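Amino acid ABC superfamily ATP binding cassette transporter, binding protein (Streptococcus pneumoniae, PDB 4H5G) binds L-arginine in the cleft of a type II periplasmic binding protein fold and probably delivers it to an amino acid ABC transporter. Local coordinates at residues A[59-63]-A[64-68]; A[84-87]-A[88-91]; A[217-220]-A[221-225]; A[225-228]-A[229-233]. All coordinates share one frame; numbering follows the deposited sequence.

Interaction 1: residues A[59-63]-A[64-68]. With ARG (arginine), chain L.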
loop_
_atom_site.group_PDB
_atom_site.type_symbol
_atom_site.label_atom_id
_atom_site.label_comp_id
_atom_site.label_asym_id
_atom_site.label_seq_id
_atom_site.Cartn_x
_atom_site.Cartn_y
_atom_site.Cartn_z
ATOM N N LEU A 59 -3.010 12.998 -4.798
ATOM C CA LEU A 59 -1.678 13.479 -5.153
ATOM C C LEU A 59 -0.785 12.259 -5.297
ATOM O O LEU A 59 -0.469 11.609 -4.308
ATOM C CB LEU A 59 -1.159 14.398 -4.040
ATOM C CG LEU A 59 0.225 15.020 -4.214
ATOM C CD1 LEU A 59 0.294 15.910 -5.459
ATOM C CD2 LEU A 59 0.580 15.813 -2.950
ATOM N N SER A 60 -0.400 11.929 -6.531
ATOM C CA SER A 60 0.381 10.716 -6.797
ATOM C C SER A 60 1.891 10.971 -6.777
ATOM O O SER A 60 2.375 11.962 -7.327
ATOM C CB SER A 60 -0.010 10.123 -8.158
ATOM O OG SER A 60 -1.327 9.623 -8.133
ATOM N N MET A 61 2.629 10.048 -6.172
ATOM C CA MET A 61 4.083 10.145 -6.122
ATOM C C MET A 61 4.645 8.763 -5.836
ATOM O O MET A 61 3.898 7.804 -5.736
ATOM C CB MET A 61 4.474 11.099 -5.005
ATOM C CG MET A 61 4.068 10.561 -3.642
ATOM S SD MET A 61 4.113 11.893 -2.430
ATOM C CE MET A 61 2.677 12.841 -2.931
ATOM N N SER A 62 5.957 8.640 -5.702
ATOM C CA SER A 62 6.504 7.334 -5.345
ATOM C C SER A 62 6.304 7.102 -3.860
ATOM O O SER A 62 6.224 8.053 -3.077
ATOM C CB SER A 62 7.983 7.244 -5.705
ATOM O OG SER A 62 8.168 7.354 -7.102
ATOM N N PHE A 63 6.247 5.838 -3.461
ATOM C CA PHE A 63 5.918 5.535 -2.076
ATOM C C PHE A 63 6.856 6.196 -1.082
ATOM O O PHE A 63 6.402 6.717 -0.060
ATOM C CB PHE A 63 5.845 4.037 -1.790
ATOM C CG PHE A 63 5.412 3.743 -0.375
ATOM C CD1 PHE A 63 4.073 3.766 -0.032
ATOM C CD2 PHE A 63 6.352 3.521 0.623
ATOM C CE1 PHE A 63 3.673 3.522 1.276
ATOM C CE2 PHE A 63 5.962 3.301 1.937
ATOM C CZ PHE A 63 4.626 3.296 2.263
ATOM N N ASP A 64 8.155 6.175 -1.375
ATOM C CA ASP A 64 9.151 6.665 -0.419
ATOM C C ASP A 64 9.081 8.168 -0.138
ATOM O O ASP A 64 9.792 8.670 0.740
ATOM C CB ASP A 64 10.590 6.240 -0.787
ATOM C CG ASP A 64 11.041 6.748 -2.139
ATOM O OD1 ASP A 64 10.293 7.489 -2.803
ATOM O OD2 ASP A 64 12.175 6.404 -2.535
ATOM N N ASN A 65 8.200 8.873 -0.848
ATOM C CA ASN A 65 7.973 10.295 -0.549
ATOM C C ASN A 65 6.573 10.601 -0.025
ATOM O O ASN A 65 6.258 11.760 0.249
ATOM C CB ASN A 65 8.291 11.173 -1.771
ATOM C CG ASN A 65 9.163 12.365 -1.416
ATOM O OD1 ASN A 65 9.571 12.527 -0.260
ATOM N ND2 ASN A 65 9.475 13.189 -2.405
ATOM N N VAL A 66 5.741 9.571 0.125
ATOM C CA VAL A 66 4.360 9.772 0.559
ATOM C C VAL A 66 4.290 10.347 1.978
ATOM O O VAL A 66 3.636 11.372 2.217
ATOM C CB VAL A 66 3.542 8.462 0.435
ATOM C CG1 VAL A 66 2.253 8.547 1.246
ATOM C CG2 VAL A 66 3.221 8.141 -1.033
ATOM N N LEU A 67 4.974 9.710 2.925
ATOM C CA LEU A 67 4.946 10.226 4.299
ATOM C C LEU A 67 5.618 11.597 4.433
ATOM O O LEU A 67 5.156 12.470 5.175
ATOM C CB LEU A 67 5.543 9.198 5.268
ATOM C CG LEU A 67 4.643 7.971 5.430
ATOM C CD1 LEU A 67 5.377 6.908 6.256
ATOM C CD2 LEU A 67 3.326 8.342 6.106
ATOM N N THR A 68 6.710 11.819 3.709
ATOM C CA THR A 68 7.392 13.113 3.748
ATOM C C THR A 68 6.481 14.229 3.232
ATOM O O THR A 68 6.464 15.333 3.769
ATOM C CB THR A 68 8.712 13.074 2.940
ATOM O OG1 THR A 68 9.616 12.150 3.565
ATOM C CG2 THR A 68 9.363 14.454 2.870
HETATM N N ARG L . 2.709 -1.784 3.570
HETATM C CA ARG L . 4.086 -1.409 3.214
HETATM C C ARG L . 4.547 -0.206 4.007
HETATM O O ARG L . 3.746 0.550 4.579
HETATM C CB ARG L . 4.210 -1.122 1.711
HETATM C CG ARG L . 3.180 -0.138 1.160
HETATM C CD ARG L . 3.506 0.263 -0.286
HETATM N NE ARG L . 2.430 1.069 -0.881
HETATM C CZ ARG L . 2.416 1.517 -2.133
HETATM N NH1 ARG L . 1.384 2.233 -2.576
HETATM N NH2 ARG L . 3.435 1.245 -2.940
HETATM O OXT ARG L . 5.754 0.036 4.100
HETATM O O HOH W 1 6.770 7.184 2.622
#
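The ring of Phe63 carries the bound arginine on one face: ligand CD stands 3.5 Å above the ring plane, displaced toward the rim. Ligand NE is closest of all, 3.3 Å from Phe63 CD1; ligand CG comes nearest CE1 and ligand O approaches CZ, so the aliphatic chain of the substrate runs along the ring and its guanidinium begins beyond CD1. Backbone N of the following residue, Asp64, meets the ring obliquely. Phe63 sends CG away from its own N (chi1 -176°), which turns the ring out of the backbone turn and into the binding cleft. That turn links strand 55-60 to helix 66-71, a strand-to-helix connection whose loop lines the ligand site of this type II periplasmic binding fold. Two consecutive carbonyls close it: Asn65 N bonds to Ser62 O at 3.1 Å and Val66 N to Phe63 O at 2.9 Å. Phe63 O also accepts from a water, which in turn accepts from Leu67 N and so bridges into the first helical turn. On the flank of the turn, Met61 folds its side chain back over the helix start; CG packs on Val66 CG2 at 3.7 Å, and SD lies 3.4 Å from Asn65 O.

Interaction 2: residues A[84-87]-A[88-91]. With ARG (arginine), chain L.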
loop_
_atom_site.group_PDB
_atom_site.type_symbol
_atom_site.label_atom_id
_atom_site.label_comp_id
_atom_site.label_asym_id
_atom_site.label_seq_id
_atom_site.Cartn_x
_atom_site.Cartn_y
_atom_site.Cartn_z
ATOM N N ALA A 84 1.002 0.727 9.890
ATOM C CA ALA A 84 1.105 1.622 11.048
ATOM C C ALA A 84 2.145 1.103 12.052
ATOM O O ALA A 84 1.802 0.573 13.117
ATOM C CB ALA A 84 -0.260 1.800 11.705
ATOM N N THR A 85 3.421 1.285 11.719
ATOM C CA THR A 85 4.506 0.761 12.561
ATOM C C THR A 85 4.794 1.644 13.773
ATOM O O THR A 85 4.472 2.829 13.780
ATOM C CB THR A 85 5.802 0.624 11.745
ATOM O OG1 THR A 85 6.281 1.932 11.420
ATOM C CG2 THR A 85 5.546 -0.152 10.451
ATOM N N ASP A 86 5.418 1.060 14.791
ATOM C CA ASP A 86 5.803 1.820 15.975
ATOM C C ASP A 86 6.718 2.989 15.600
ATOM O O ASP A 86 6.573 4.094 16.123
ATOM C CB ASP A 86 6.485 0.906 16.995
ATOM C CG ASP A 86 5.513 -0.042 17.675
ATOM O OD1 ASP A 86 4.292 0.216 17.652
ATOM O OD2 ASP A 86 5.973 -1.054 18.243
ATOM N N GLU A 87 7.640 2.731 14.676
ATOM C CA GLU A 87 8.594 3.743 14.216
ATOM C C GLU A 87 7.847 4.912 13.587
ATOM O O GLU A 87 8.104 6.086 13.880
ATOM C CB GLU A 87 9.575 3.137 13.199
ATOM C CG GLU A 87 10.538 2.090 13.769
ATOM C CD GLU A 87 9.834 0.864 14.343
ATOM O OE1 GLU A 87 8.820 0.426 13.753
ATOM O OE2 GLU A 87 10.283 0.351 15.395
ATOM N N ARG A 88 6.899 4.592 12.721
ATOM C CA ARG A 88 6.152 5.642 12.043
ATOM C C ARG A 88 5.252 6.394 13.006
ATOM O O ARG A 88 4.995 7.580 12.824
ATOM C CB ARG A 88 5.359 5.062 10.873
ATOM C CG ARG A 88 6.249 4.689 9.688
ATOM C CD ARG A 88 5.501 3.847 8.692
ATOM N NE ARG A 88 6.318 3.534 7.518
ATOM C CZ ARG A 88 5.934 2.709 6.555
ATOM N NH1 ARG A 88 4.762 2.102 6.651
ATOM N NH2 ARG A 88 6.723 2.484 5.512
ATOM N N LYS A 89 4.792 5.708 14.048
ATOM C CA LYS A 89 3.934 6.351 15.042
ATOM C C LYS A 89 4.668 7.395 15.878
ATOM O O LYS A 89 4.034 8.179 16.579
ATOM C CB LYS A 89 3.273 5.304 15.951
ATOM C CG LYS A 89 2.180 4.494 15.261
ATOM C CD LYS A 89 1.619 3.405 16.192
ATOM C CE LYS A 89 0.491 2.610 15.520
ATOM N NZ LYS A 89 -0.048 1.544 16.436
ATOM N N GLU A 90 5.996 7.393 15.821
ATOM C CA GLU A 90 6.777 8.428 16.498
ATOM C C GLU A 90 6.628 9.778 15.798
ATOM O O GLU A 90 6.773 10.829 16.420
ATOM C CB GLU A 90 8.255 8.042 16.552
ATOM C CG GLU A 90 8.525 6.813 17.388
ATOM C CD GLU A 90 9.975 6.373 17.332
ATOM O OE1 GLU A 90 10.864 7.231 17.144
ATOM O OE2 GLU A 90 10.221 5.158 17.479
ATOM N N VAL A 91 6.337 9.738 14.504
ATOM C CA VAL A 91 6.312 10.939 13.664
ATOM C C VAL A 91 4.900 11.330 13.239
ATOM O O VAL A 91 4.582 12.514 13.158
ATOM C CB VAL A 91 7.172 10.733 12.388
ATOM C CG1 VAL A 91 7.153 11.992 11.498
ATOM C CG2 VAL A 91 8.591 10.347 12.759
HETATM N N ARG L . 2.709 -1.784 3.570
HETATM C CA ARG L . 4.086 -1.409 3.214
HETATM C C ARG L . 4.547 -0.206 4.007
HETATM O O ARG L . 3.746 0.550 4.579
HETATM C CB ARG L . 4.210 -1.122 1.711
HETATM C CG ARG L . 3.180 -0.138 1.160
HETATM C CD ARG L . 3.506 0.263 -0.286
HETATM N NE ARG L . 2.430 1.069 -0.881
HETATM C CZ ARG L . 2.416 1.517 -2.133
HETATM N NH1 ARG L . 1.384 2.233 -2.576
HETATM N NH2 ARG L . 3.435 1.245 -2.940
HETATM O OXT ARG L . 5.754 0.036 4.100
HETATM O O HOH W 2 2.209 -0.234 15.813
#
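Arg88 and Thr85 meet where helix 86-89 begins. Starting at CB, the Arg88 side chain passes Thr85 OG1 atom by atom: CB and CG both lie 3.3 Å from that oxygen, and CD is scarcely farther away. Beyond this the chain stays extended to NE, carrying the guanidinium clear of the helix and up to the ligand. There NH1 donates to ligand O at 2.8 Å in a nearly straight bond (171°), while NH2 donates to ligand OXT at 3.0 Å. The two bonds make a two-pronged grip on the carboxylate, whose carbon lies at the guanidinium edge, in its plane. NH1 also reaches Ser83 O and NH2, weakly, Gly131 O, contacts that would help fix the rotation of the group.

Thr85 OG1 sits between its own N and carbonyl carbon (chi1 69°), which aims it at Arg88 N; it accepts from that N at 3.0 Å. Next to it, Lys89 N donates to Thr85 O at 2.9 Å, and the extended Lys89 side chain runs back past Thr85 O until CE is 3.4 Å from Ala84 O. A water accepts from Lys89 NZ and lies within bonding distance of Ala84 O and Asp86 OD1. Thr85 is thus the N-cap of a short, weakly bonded helix, and the capped turn presents the arginine that clamps the substrate carboxylate in the amino acid site of this family 3 binding protein.

Interaction 3: residues A[217-220]-A[221-225]. With EDO (1,2-ethanediol), chain K.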
loop_
_atom_site.group_PDB
_atom_site.type_symbol
_atom_site.label_atom_id
_atom_site.label_comp_id
_atom_site.label_asym_id
_atom_site.label_seq_id
_atom_site.Cartn_x
_atom_site.Cartn_y
_atom_site.Cartn_z
ATOM N N LYS A 217 -14.269 7.306 12.139
ATOM C CA LYS A 217 -15.705 7.045 12.048
ATOM C C LYS A 217 -16.027 6.390 10.709
ATOM O O LYS A 217 -16.772 5.401 10.637
ATOM C CB LYS A 217 -16.489 8.352 12.203
ATOM C CG LYS A 217 -17.970 8.218 11.910
ATOM C CD LYS A 217 -18.626 9.592 11.895
ATOM C CE LYS A 217 -20.074 9.488 11.465
ATOM N NZ LYS A 217 -20.867 8.769 12.497
ATOM N N VAL A 218 -15.448 6.934 9.642
ATOM C CA VAL A 218 -15.684 6.374 8.308
ATOM C C VAL A 218 -15.130 4.954 8.211
ATOM O O VAL A 218 -15.805 4.042 7.710
ATOM C CB VAL A 218 -15.065 7.270 7.226
ATOM C CG1 VAL A 218 -15.164 6.607 5.846
ATOM C CG2 VAL A 218 -15.789 8.619 7.215
ATOM N N ILE A 219 -13.910 4.762 8.706
ATOM C CA ILE A 219 -13.271 3.435 8.651
ATOM C C ILE A 219 -14.029 2.403 9.473
ATOM O O ILE A 219 -14.200 1.253 9.046
ATOM C CB ILE A 219 -11.793 3.489 9.103
ATOM C CG1 ILE A 219 -10.949 4.176 8.028
ATOM C CG2 ILE A 219 -11.239 2.084 9.356
ATOM C CD1 ILE A 219 -9.538 4.469 8.493
ATOM N N GLN A 220 -14.504 2.800 10.645
ATOM C CA GLN A 220 -15.233 1.839 11.480
ATOM C C GLN A 220 -16.500 1.388 10.767
ATOM O O GLN A 220 -16.886 0.214 10.816
ATOM C CB GLN A 220 -15.569 2.422 12.862
ATOM C CG GLN A 220 -16.080 1.356 13.842
ATOM C CD GLN A 220 -15.047 0.252 14.133
ATOM O OE1 GLN A 220 -14.078 0.472 14.870
ATOM N NE2 GLN A 220 -15.255 -0.941 13.550
ATOM N N LYS A 221 -17.155 2.323 10.094
ATOM C CA LYS A 221 -18.374 1.980 9.358
ATOM C C LYS A 221 -18.069 1.039 8.189
ATOM O O LYS A 221 -18.807 0.078 7.939
ATOM C CB LYS A 221 -19.045 3.263 8.872
ATOM C CG LYS A 221 -20.050 3.061 7.771
ATOM C CD LYS A 221 -21.401 2.749 8.325
ATOM C CE LYS A 221 -22.468 3.290 7.389
ATOM N NZ LYS A 221 -23.792 3.326 8.069
ATOM N N LEU A 222 -16.979 1.300 7.481
ATOM C CA LEU A 222 -16.563 0.416 6.373
ATOM C C LEU A 222 -16.273 -0.996 6.874
ATOM O O LEU A 222 -16.737 -1.980 6.292
ATOM C CB LEU A 222 -15.320 0.972 5.663
ATOM C CG LEU A 222 -15.463 2.319 4.955
ATOM C CD1 LEU A 222 -14.094 2.792 4.483
ATOM C CD2 LEU A 222 -16.418 2.220 3.772
ATOM N N LYS A 223 -15.510 -1.108 7.957
ATOM C CA LYS A 223 -15.195 -2.439 8.488
ATOM C C LYS A 223 -16.447 -3.142 8.988
ATOM O O LYS A 223 -16.597 -4.358 8.809
ATOM C CB LYS A 223 -14.136 -2.361 9.611
ATOM C CG LYS A 223 -12.776 -1.829 9.156
ATOM C CD LYS A 223 -11.692 -2.120 10.203
ATOM C CE LYS A 223 -11.962 -1.331 11.499
ATOM N NZ LYS A 223 -10.805 -1.436 12.476
ATOM N N ASP A 224 -17.344 -2.393 9.630
ATOM C CA ASP A 224 -18.574 -2.988 10.158
ATOM C C ASP A 224 -19.462 -3.534 9.053
ATOM O O ASP A 224 -20.191 -4.490 9.255
ATOM C CB ASP A 224 -19.382 -1.976 10.999
ATOM C CG ASP A 224 -18.725 -1.656 12.337
ATOM O OD1 ASP A 224 -17.672 -2.253 12.647
ATOM O OD2 ASP A 224 -19.277 -0.807 13.086
ATOM N N GLU A 225 -19.391 -2.930 7.876
ATOM C CA GLU A 225 -20.275 -3.345 6.789
ATOM C C GLU A 225 -19.562 -4.243 5.776
ATOM O O GLU A 225 -20.151 -4.653 4.777
ATOM C CB GLU A 225 -20.901 -2.105 6.107
ATOM C CG GLU A 225 -21.860 -1.355 7.034
ATOM C CD GLU A 225 -22.580 -0.175 6.385
ATOM O OE1 GLU A 225 -22.185 0.262 5.286
ATOM O OE2 GLU A 225 -23.557 0.315 6.995
HETATM C C1 EDO K . -23.777 10.302 9.654
HETATM O O1 EDO K . -22.681 11.210 9.475
HETATM C C2 EDO K . -23.329 9.017 10.341
HETATM O O2 EDO K . -23.689 9.031 11.730
HETATM O O HOH W 3 -11.699 -0.602 14.922
#
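Four successive i to i+4 backbone bonds, from Lys221 N to Lys217 O through Asp224 N to Gln220 O, hold 217-224 as regular helix, the Lys223 N to Ile219 O bond being the straightest at 170°. On the outer side Gln220 reaches one turn ahead to Asp224. Its chain leaves with CG opposite the backbone N and then bends at chi2 (62°), bringing NE2 to Asp224 OD1 at 2.9 Å. The two flat groups are not coplanar: their planes differ by 33°, and the amide nitrogen approaches OD1 from above the carboxylate plane. The other end of the amide is used as well, since Gln220 OE1 accepts from a water 2.6 Å away that itself accepts from Lys223 NZ. Lys223 NZ also donates to Pro97 O, and the Lys223 chain crosses that of Ile219, with Lys223 CE 4.1 Å from Ile219 CG2.

Further round the surface, Lys221 NZ and Glu225 OE2 form a weak salt bridge along the helix. Lys217 NZ donates, again weakly, to an ethanediol that probably came from the crystallisation liquor. On the inner side Val218 and Leu222 lie side by side and point the same way, Val218 CG1 lying 4.2 Å from Leu222 CD1.

These inner residues set the helix against its surroundings. Val218 packs on Ala47 and Glu51 of helix 40-52, Leu222 on Met44 of the same helix, and Ile219 on the loop of Ser95, Ile96 and Tyr98 that follows strand 92-94. Leu222 also meets Thr227 and Tyr231 of the next helix, 227-235.

Interaction 4: residues A[225-228]-A[229-233]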
loop_
_atom_site.group_PDB
_atom_site.type_symbol
_atom_site.label_atom_id
_atom_site.label_comp_id
_atom_site.label_asym_id
_atom_site.label_seq_id
_atom_site.Cartn_x
_atom_site.Cartn_y
_atom_site.Cartn_z
ATOM N N GLU A 225 -19.391 -2.930 7.876
ATOM C CA GLU A 225 -20.275 -3.345 6.789
ATOM C C GLU A 225 -19.562 -4.243 5.776
ATOM O O GLU A 225 -20.151 -4.653 4.777
ATOM C CB GLU A 225 -20.901 -2.105 6.107
ATOM C CG GLU A 225 -21.860 -1.355 7.034
ATOM C CD GLU A 225 -22.580 -0.175 6.385
ATOM O OE1 GLU A 225 -22.185 0.262 5.286
ATOM O OE2 GLU A 225 -23.557 0.315 6.995
ATOM N N GLY A 226 -18.291 -4.536 6.053
ATOM C CA GLY A 226 -17.462 -5.353 5.173
ATOM C C GLY A 226 -17.054 -4.639 3.895
ATOM O O GLY A 226 -16.638 -5.267 2.921
ATOM N N THR A 227 -17.154 -3.315 3.907
ATOM C CA THR A 227 -17.034 -2.525 2.679
ATOM C C THR A 227 -15.609 -2.462 2.149
ATOM O O THR A 227 -15.390 -2.420 0.932
ATOM C CB THR A 227 -17.572 -1.094 2.902
ATOM O OG1 THR A 227 -18.891 -1.180 3.466
ATOM C CG2 THR A 227 -17.663 -0.332 1.580
ATOM N N TYR A 228 -14.626 -2.424 3.042
ATOM C CA TYR A 228 -13.252 -2.330 2.548
ATOM C C TYR A 228 -12.890 -3.625 1.810
ATOM O O TYR A 228 -12.313 -3.587 0.715
ATOM C CB TYR A 228 -12.218 -1.966 3.633
ATOM C CG TYR A 228 -10.917 -1.553 2.965
ATOM C CD1 TYR A 228 -10.702 -0.241 2.575
ATOM C CD2 TYR A 228 -9.955 -2.497 2.640
ATOM C CE1 TYR A 228 -9.528 0.133 1.917
ATOM C CE2 TYR A 228 -8.780 -2.140 1.981
ATOM C CZ TYR A 228 -8.578 -0.827 1.622
ATOM O OH TYR A 228 -7.408 -0.487 0.962
ATOM N N GLN A 229 -13.268 -4.764 2.386
ATOM C CA GLN A 229 -13.127 -6.050 1.687
ATOM C C GLN A 229 -13.836 -6.002 0.337
ATOM O O GLN A 229 -13.287 -6.430 -0.670
ATOM C CB GLN A 229 -13.683 -7.201 2.542
ATOM C CG GLN A 229 -13.584 -8.594 1.896
ATOM C CD GLN A 229 -12.158 -9.065 1.682
ATOM O OE1 GLN A 229 -11.860 -9.780 0.709
ATOM N NE2 GLN A 229 -11.265 -8.685 2.592
ATOM N N SER A 230 -15.052 -5.467 0.310
ATOM C CA SER A 230 -15.784 -5.368 -0.958
ATOM C C SER A 230 -15.069 -4.469 -1.976
ATOM O O SER A 230 -15.058 -4.759 -3.182
ATOM C CB SER A 230 -17.218 -4.892 -0.719
ATOM O OG SER A 230 -17.976 -5.883 -0.047
ATOM N N TYR A 231 -14.493 -3.376 -1.492
ATOM C CA TYR A 231 -13.722 -2.467 -2.360
ATOM C C TYR A 231 -12.535 -3.188 -2.981
ATOM O O TYR A 231 -12.223 -2.984 -4.153
ATOM C CB TYR A 231 -13.148 -1.291 -1.554
ATOM C CG TYR A 231 -14.092 -0.191 -1.106
ATOM C CD1 TYR A 231 -15.339 -0.001 -1.685
ATOM C CD2 TYR A 231 -13.694 0.691 -0.099
ATOM C CE1 TYR A 231 -16.174 1.045 -1.252
ATOM C CE2 TYR A 231 -14.509 1.723 0.325
ATOM C CZ TYR A 231 -15.739 1.894 -0.247
ATOM O OH TYR A 231 -16.532 2.935 0.210
ATOM N N LEU A 232 -11.839 -3.992 -2.182
ATOM C CA LEU A 232 -10.688 -4.746 -2.696
ATOM C C LEU A 232 -11.122 -5.729 -3.774
ATOM O O LEU A 232 -10.437 -5.898 -4.786
ATOM C CB LEU A 232 -9.990 -5.507 -1.563
ATOM C CG LEU A 232 -9.220 -4.677 -0.537
ATOM C CD1 LEU A 232 -8.925 -5.536 0.683
ATOM C CD2 LEU A 232 -7.916 -4.137 -1.121
ATOM N N GLU A 233 -12.254 -6.390 -3.555
ATOM C CA GLU A 233 -12.712 -7.368 -4.540
ATOM C C GLU A 233 -13.135 -6.705 -5.845
ATOM O O GLU A 233 -12.912 -7.243 -6.936
ATOM C CB GLU A 233 -13.823 -8.251 -3.946
ATOM C CG GLU A 233 -13.328 -9.015 -2.738
ATOM C CD GLU A 233 -14.391 -9.880 -2.099
ATOM O OE1 GLU A 233 -15.529 -9.906 -2.608
ATOM O OE2 GLU A 233 -14.072 -10.530 -1.079
HETATM O O HOH W 4 -19.843 -5.037 1.966
#
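Ser230 N donates to Gly226 O at 3.1 Å, Tyr231 N to Thr227 O at 2.8 Å and Leu232 N to Tyr228 O at 3.0 Å, winding the first turns of helix 227-235. Gly226 serves two helices: with positive phi (72°) it ends the preceding one in a Schellman motif, and it is also the N-cap of this one. A water donating to Glu225 O lies 2.9 Å from Ser230 OG and spans the same junction.

Outward from the backbone, Thr227 and Tyr231 form a CH-pi contact. Thr227 CG2 lies over the ring face, 3.7 Å from its centroid and 25° off the normal, and Thr227 O stands above the same ring nearer its rim, close to CG. Tyr231 lays its ring back along the helix because CG is opposite the carbonyl carbon (chi1 -74°). Tyr228 takes the other course, its CG opposite the backbone N, and its side chain crosses that of Tyr231 at about a right angle. Farther along the ring, Tyr228 CE2 packs on Leu232 CG at 3.6 Å.

The hydroxyl of Tyr228 is hydrogen-bonded to Asp41, and its ring meets those of Tyr98 and Tyr99. Tyr228, Tyr231 and Leu232 all touch Ala40 at the start of helix 40-52; Tyr231 also touches Asp43 of that helix, and Leu232 packs on Pro24 and Tyr99.

Overall arrangement
Along the chain the four contacts come in numerical order, and they fall into two pairs. Interactions 1 and 2, with centres 16 Å apart, both touch the bound arginine and each other: Leu67 CD1 packs against Arg88 NE at 3.7 Å, joining helices 66-71 and 86-89 beside the ligand. Interactions 3 and 4 share Glu225, their centres 10 Å apart, where helix 209-225 gives way to helix 227-235; both helices lie against helix 40-52. The pairs do not touch, with nearest atoms about 10 to 14 Å apart. One pair contributes Phe63 and Arg88 to the substrate site, while the other forms a helical corner near the C-terminal end of the chain.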